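Local coordinates for protein imine reductase (Bacillus cereus, PDB 4D3D) that probably catalyses the NADPH-dependent, S-selective reduction of cyclic imines such as 2-methylpyrroline to amines, at residues Lys105-Leu110 / Lys123-Arg128. Numbering follows the deposited sequence.
Sequences KVLVNL and KWLEDR
In the Rossmann-type domain, which probably binds NADPH as in its relatives, one beta-alpha-beta unit runs from strand 106-109 through helix 115-127 to strand 131-137, and Leu107 meets Leu125 where the last turns of that helix lie over the first strand. The backbones stand 8.4 Å apart between Leu107 CA and Leu125 CA, a gap that two branched aliphatic side chains pointing at each other can fill. Leu125 reaches from the helix toward the strand with both methyls, which span Leu107 from CB past CG to CD2: its CD1 settles beside Leu107 CB at 3.9 Å, while its CD2 meets Leu107 CD2 at 3.8 Å. The two side chains lie at a slant to one another. In Leu125 the branch carbon CG is anti to the carbonyl carbon (chi1 -67°), a leucine conformation at home on a helix, which carries the fork out toward the sheet.

Two residues further along the strand, on the same face, Asn109 also faces the helix. Its OD1 comes no nearer than 4.3 Å to Leu125 CD1, a loose polar-apolar approach beside the leucine pair. Met91 of helix 88-95 and His132 of strand 131-137 touch both Asn109 and Leu125, while Ala130 and Val81 adjoin Leu107, making this a buried layer between sheet and helices, apolar at the leucine pair, with Asn109 and His132 as polar members.

On the exposed side of the helix, Lys123 and Asp127, one turn apart, form a salt bridge of 3.1 Å from NZ to OD1. Trp124, partly exposed on the flank facing helix 88-95, has Leu125 CD2 at its ring edge, in plane, and meets Tyr92 edge-to-face. Arg128 lays its guanidinium over one indole face, with CZ 3.2 Å above the ring plane, offset toward the rim, and Trp124 NE1 under the guanidinium centre, and donates from NH1 to Trp124 O at 2.9 Å.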
ATOM      1  N   LYS B 105      10.903  36.854  16.720  1.00 19.67           N
ATOM      2  CA  LYS B 105      10.401  36.455  15.405  1.00 18.72           C
ATOM      3  C   LYS B 105       9.785  35.061  15.536  1.00 19.73           C
ATOM      4  O   LYS B 105      10.235  34.270  16.368  1.00 17.72           O
ATOM      5  CB  LYS B 105      11.550  36.428  14.424  1.00 18.32           C
ATOM      6  CG  LYS B 105      12.263  37.771  14.242  1.00 18.34           C
ATOM      7  CD  LYS B 105      11.270  38.873  13.894  1.00 19.87           C
ATOM      8  CE  LYS B 105      11.891  40.300  14.013  1.00 18.29           C
ATOM      9  NZ  LYS B 105      10.908  41.336  13.643  1.00 19.46           N
ATOM     10  N   VAL B 106       8.821  34.798  14.657  1.00 19.61           N
ATOM     11  CA  VAL B 106       8.193  33.439  14.572  1.00 19.42           C
ATOM     12  C   VAL B 106       8.449  32.958  13.138  1.00 18.82           C
ATOM     13  O   VAL B 106       7.933  33.602  12.172  1.00 20.71           O
ATOM     14  CB  VAL B 106       6.688  33.528  14.823  1.00 21.07           C
ATOM     15  CG1 VAL B 106       6.021  32.153  14.635  1.00 20.35           C
ATOM     16  CG2 VAL B 106       6.441  34.007  16.235  1.00 26.35           C
ATOM     17  N   LEU B 107       9.282  31.938  12.992  1.00 19.21           N
ATOM     18  CA  LEU B 107       9.725  31.393  11.716  1.00 18.15           C
ATOM     19  C   LEU B 107       8.830  30.178  11.416  1.00 19.59           C
ATOM     20  O   LEU B 107       8.766  29.262  12.241  1.00 18.90           O
ATOM     21  CB  LEU B 107      11.192  30.907  11.775  1.00 21.61           C
ATOM     22  CG  LEU B 107      12.317  31.953  11.821  1.00 22.41           C
ATOM     23  CD1 LEU B 107      12.132  33.106  10.842  1.00 22.16           C
ATOM     24  CD2 LEU B 107      12.429  32.555  13.230  1.00 22.70           C
ATOM     25  N   VAL B 108       8.165  30.183  10.275  1.00 19.74           N
ATOM     26  CA  VAL B 108       7.340  29.021   9.876  1.00 21.13           C
ATOM     27  C   VAL B 108       8.143  28.303   8.785  1.00 22.42           C
ATOM     28  O   VAL B 108       8.209  28.759   7.622  1.00 21.50           O
ATOM     29  CB  VAL B 108       5.946  29.492   9.376  1.00 20.95           C
ATOM     30  CG1 VAL B 108       5.064  28.292   8.964  1.00 21.59           C
ATOM     31  CG2 VAL B 108       5.250  30.315  10.395  1.00 21.27           C
ATOM     32  N   ASN B 109       8.671  27.139   9.106  1.00 22.87           N
ATOM     33  CA  ASN B 109       9.558  26.396   8.214  1.00 26.88           C
ATOM     34  C   ASN B 109       8.730  25.444   7.438  1.00 28.92           C
ATOM     35  O   ASN B 109       8.201  24.490   8.037  1.00 24.94           O
ATOM     36  CB  ASN B 109      10.547  25.561   9.026  1.00 33.06           C
ATOM     37  CG  ASN B 109      11.890  26.201   9.125  1.00 45.42           C
ATOM     38  OD1 ASN B 109      12.271  26.799  10.177  1.00 45.27           O
ATOM     39  ND2 ASN B 109      12.600  26.177   8.010  1.00 41.54           N
ATOM     40  N   LEU B 110       8.705  25.613   6.128  1.00 25.86           N
ATOM     41  CA  LEU B 110       7.972  24.672   5.241  1.00 29.57           C
ATOM     42  C   LEU B 110       8.829  23.692   4.471  1.00 29.11           C
ATOM     43  O   LEU B 110       8.301  22.927   3.706  1.00 30.69           O
ATOM     44  CB  LEU B 110       7.127  25.457   4.258  1.00 31.85           C
ATOM     45  CG  LEU B 110       6.195  26.506   4.881  1.00 28.95           C
ATOM     46  CD1 LEU B 110       5.555  27.375   3.786  1.00 33.00           C
ATOM     47  CD2 LEU B 110       5.135  25.927   5.779  1.00 31.82           C
ATOM     48  N   LYS B 123      15.270  24.193  18.038  1.00 17.56           N
ATOM     49  CA  LYS B 123      16.120  24.435  19.205  1.00 16.67           C
ATOM     50  C   LYS B 123      17.126  25.569  18.891  1.00 18.48           C
ATOM     51  O   LYS B 123      17.318  26.468  19.749  1.00 17.18           O
ATOM     52  CB  LYS B 123      16.869  23.195  19.573  1.00 20.54           C
ATOM     53  CG  LYS B 123      17.839  23.400  20.726  1.00 26.33           C
ATOM     54  CD  LYS B 123      17.074  23.930  21.987  1.00 33.96           C
ATOM     55  CE  LYS B 123      17.815  23.841  23.351  1.00 37.18           C
ATOM     56  NZ  LYS B 123      19.264  24.157  23.306  1.00 40.26           N
ATOM     57  N   TRP B 124      17.722  25.504  17.690  1.00 16.27           N
ATOM     58  CA  TRP B 124      18.668  26.561  17.224  1.00 16.54           C
ATOM     59  C   TRP B 124      18.012  27.916  17.278  1.00 15.13           C
ATOM     60  O   TRP B 124      18.662  28.921  17.756  1.00 17.78           O
ATOM     61  CB  TRP B 124      19.217  26.159  15.850  1.00 19.11           C
ATOM     62  CG  TRP B 124      20.344  27.030  15.312  1.00 17.29           C
ATOM     63  CD1 TRP B 124      21.693  26.793  15.414  1.00 18.77           C
ATOM     64  CD2 TRP B 124      20.181  28.238  14.556  1.00 19.10           C
ATOM     65  NE1 TRP B 124      22.387  27.816  14.757  1.00 20.07           N
ATOM     66  CE2 TRP B 124      21.475  28.688  14.205  1.00 17.57           C
ATOM     67  CE3 TRP B 124      19.070  28.955  14.091  1.00 16.72           C
ATOM     68  CZ2 TRP B 124      21.665  29.846  13.440  1.00 19.91           C
ATOM     69  CZ3 TRP B 124      19.236  30.048  13.283  1.00 19.10           C
ATOM     70  CH2 TRP B 124      20.549  30.559  13.041  1.00 17.39           C
ATOM     71  N   LEU B 125      16.812  28.061  16.752  1.00 14.89           N
ATOM     72  CA  LEU B 125      16.058  29.277  16.778  1.00 15.39           C
ATOM     73  C   LEU B 125      15.683  29.772  18.175  1.00 18.62           C
ATOM     74  O   LEU B 125      15.855  30.937  18.495  1.00 18.21           O
ATOM     75  CB  LEU B 125      14.803  29.192  15.946  1.00 15.82           C
ATOM     76  CG  LEU B 125      15.061  29.060  14.420  1.00 15.30           C
ATOM     77  CD1 LEU B 125      13.822  28.667  13.670  1.00 16.54           C
ATOM     78  CD2 LEU B 125      15.555  30.444  13.963  1.00 18.67           C
ATOM     79  N   GLU B 126      15.231  28.855  19.042  1.00 16.98           N
ATOM     80  CA  GLU B 126      14.942  29.217  20.443  1.00 18.38           C
ATOM     81  C   GLU B 126      16.159  29.746  21.192  1.00 18.24           C
ATOM     82  O   GLU B 126      15.964  30.678  21.992  1.00 18.35           O
ATOM     83  CB  GLU B 126      14.355  27.987  21.201  1.00 20.05           C
ATOM     84  CG  GLU B 126      13.059  27.564  20.538  1.00 23.63           C
ATOM     85  N   ASP B 127      17.327  29.179  20.989  1.00 18.35           N
ATOM     86  CA  ASP B 127      18.575  29.601  21.633  1.00 19.60           C
ATOM     87  C   ASP B 127      18.854  31.119  21.250  1.00 21.80           C
ATOM     88  O   ASP B 127      19.534  31.835  21.992  1.00 20.16           O
ATOM     89  CB  ASP B 127      19.736  28.787  21.222  1.00 19.95           C
ATOM     90  CG  ASP B 127      19.729  27.407  21.881  1.00 23.48           C
ATOM     91  OD1 ASP B 127      18.900  27.234  22.806  1.00 28.44           O
ATOM     92  OD2 ASP B 127      20.550  26.580  21.481  1.00 29.51           O
ATOM     93  N   ARG B 128      18.331  31.542  20.115  1.00 20.23           N
ATOM     94  CA  ARG B 128      18.510  32.938  19.619  1.00 20.13           C
ATOM     95  C   ARG B 128      17.301  33.830  19.857  1.00 17.44           C
ATOM     96  O   ARG B 128      17.170  34.977  19.385  1.00 17.86           O
ATOM     97  CB  ARG B 128      18.944  32.915  18.114  1.00 18.28           C
ATOM     98  CG  ARG B 128      20.335  32.324  17.920  1.00 21.82           C
ATOM     99  CD  ARG B 128      20.579  31.740  16.534  1.00 23.87           C
ATOM    100  NE  ARG B 128      21.965  31.220  16.491  1.00 24.06           N
ATOM    101  CZ  ARG B 128      22.368  30.107  17.093  1.00 25.13           C
ATOM    102  NH1 ARG B 128      21.544  29.344  17.763  1.00 25.31           N
ATOM    103  NH2 ARG B 128      23.635  29.779  17.057  1.00 29.70           N
TER